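Local coordinates for TRAP dicarboxylate ABC transporter, substrate-binding protein (Roseobacter denitrificans, PDB 4OVQ) that binds beta-D-glucuronate in the periplasm, probably as the solute receptor that hands this sugar acid to a TRAP transporter, at residues V111-M114 against F115-L118. Sequence-based numbering, arbitrary orientation.
Sequences VPHM and FRVL
Met114, a selenomethionine, lays its terminal methyl over the ring of Phe115 on the short helix 111-118. From CB the chain runs out with CG anti to the backbone N (chi1 168°), and CG comes within 3.9 Å of Leu118 CD1. It then bends at the last torsion, chi3 95°, and this turn carries CE back over the ring, 3.7 Å from the Phe115 centroid in a CH-pi contact. SE stands above the same face at a distance, a Met-aromatic contact of 5.5 Å to the Phe115 centroid. Val111 CG1 lies alongside the ring, 3.6 Å from Phe115 CE2, while Trp140 and a cation-pi contact with Arg266 bind the phenyl group into the fold. Were Phe115 an alanine, the Met114 methyl would probably lose its aromatic seat, a gap would be likely beside Val111, and Arg266 would be without its pi partner.

Around the helix, Val117 CG2 sits over one face of the His113 imidazole, 4.0 Å from its centroid, while His113 NE2 is hydrogen-bonded to Thr324 O. The Arg116 guanidinium lies with one face over Pro112 O and His113 CA, and its NH2 forms a salt bridge with the C-terminal carboxylate of Glu325. Four i to i+4 backbone bonds, such as Val117 N to His113 O at 2.9 Å, hold these two alpha-helical turns. Their chemistry is thus divided: Phe115 and Leu118 pack on Trp140 of strand 135-141, with Met114 against Pro233, whereas His113 and Arg116 use polar groups to tether the chain's C-terminus.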
loop_
_atom_site.group_PDB
_atom_site.type_symbol
_atom_site.label_atom_id
_atom_site.label_comp_id
_atom_site.label_asym_id
_atom_site.label_seq_id
_atom_site.Cartn_x
_atom_site.Cartn_y
_atom_site.Cartn_z
ATOM N N VAL A 111 7.935 -7.389 -7.028
ATOM C CA VAL A 111 8.085 -7.169 -5.599
ATOM C C VAL A 111 9.535 -7.371 -5.154
ATOM O O VAL A 111 10.088 -6.548 -4.421
ATOM C CB VAL A 111 7.129 -8.050 -4.787
ATOM C CG1 VAL A 111 7.413 -7.922 -3.304
ATOM C CG2 VAL A 111 5.688 -7.695 -5.119
ATOM N N PRO A 112 10.176 -8.460 -5.604
ATOM C CA PRO A 112 11.571 -8.581 -5.172
ATOM C C PRO A 112 12.406 -7.371 -5.558
ATOM O O PRO A 112 13.254 -6.946 -4.772
ATOM C CB PRO A 112 12.039 -9.840 -5.902
ATOM C CG PRO A 112 10.814 -10.692 -5.912
ATOM C CD PRO A 112 9.704 -9.696 -6.249
ATOM N N HIS A 113 12.164 -6.820 -6.745
ATOM C CA HIS A 113 12.825 -5.583 -7.162
ATOM C C HIS A 113 12.564 -4.423 -6.186
ATOM O O HIS A 113 13.489 -3.713 -5.804
ATOM C CB HIS A 113 12.362 -5.189 -8.559
ATOM C CG HIS A 113 13.039 -3.970 -9.100
ATOM N ND1 HIS A 113 12.352 -2.930 -9.684
ATOM C CD2 HIS A 113 14.348 -3.629 -9.160
ATOM C CE1 HIS A 113 13.201 -1.995 -10.065
ATOM N NE2 HIS A 113 14.421 -2.397 -9.762
HETATM N N MSE A 114 11.306 -4.232 -5.788
HETATM C CA MSE A 114 10.953 -3.166 -4.846
HETATM C C MSE A 114 11.787 -3.258 -3.573
HETATM O O MSE A 114 12.295 -2.250 -3.076
HETATM C CB MSE A 114 9.453 -3.242 -4.499
HETATM C CG MSE A 114 8.955 -2.363 -3.283
HETATM SE SE MSE A 114 7.080 -2.810 -2.960
HETATM C CE MSE A 114 7.412 -4.146 -1.543
ATOM N N PHE A 115 11.888 -4.454 -3.019
ATOM C CA PHE A 115 12.558 -4.606 -1.747
ATOM C C PHE A 115 14.035 -4.307 -1.935
ATOM O O PHE A 115 14.642 -3.670 -1.085
ATOM C CB PHE A 115 12.306 -5.986 -1.150
ATOM C CG PHE A 115 11.013 -6.085 -0.368
ATOM C CD1 PHE A 115 10.865 -5.406 0.833
ATOM C CD2 PHE A 115 9.969 -6.864 -0.821
ATOM C CE1 PHE A 115 9.697 -5.495 1.566
ATOM C CE2 PHE A 115 8.794 -6.960 -0.088
ATOM C CZ PHE A 115 8.668 -6.284 1.110
ATOM N N ARG A 116 14.593 -4.726 -3.071
ATOM C CA ARG A 116 15.987 -4.401 -3.386
ATOM C C ARG A 116 16.166 -2.887 -3.415
ATOM O O ARG A 116 17.101 -2.348 -2.844
ATOM C CB ARG A 116 16.437 -5.054 -4.701
ATOM C CG ARG A 116 16.677 -6.558 -4.565
ATOM C CD ARG A 116 17.511 -7.144 -5.702
ATOM N NE ARG A 116 16.863 -6.978 -6.999
ATOM C CZ ARG A 116 15.918 -7.782 -7.479
ATOM N NH1 ARG A 116 15.484 -8.822 -6.776
ATOM N NH2 ARG A 116 15.397 -7.537 -8.665
ATOM N N VAL A 117 15.217 -2.192 -4.027
ATOM C CA VAL A 117 15.248 -0.739 -4.074
ATOM C C VAL A 117 15.113 -0.099 -2.690
ATOM O O VAL A 117 15.785 0.896 -2.384
ATOM C CB VAL A 117 14.145 -0.215 -4.999
ATOM C CG1 VAL A 117 14.027 1.275 -4.883
ATOM C CG2 VAL A 117 14.441 -0.622 -6.444
ATOM N N LEU A 118 14.250 -0.667 -1.845
ATOM C CA LEU A 118 14.017 -0.125 -0.502
ATOM C C LEU A 118 15.159 -0.352 0.491
ATOM O O LEU A 118 15.287 0.406 1.457
ATOM C CB LEU A 118 12.747 -0.726 0.106
ATOM C CG LEU A 118 11.429 -0.276 -0.507
ATOM C CD1 LEU A 118 10.275 -1.021 0.154
ATOM C CD2 LEU A 118 11.237 1.215 -0.349
#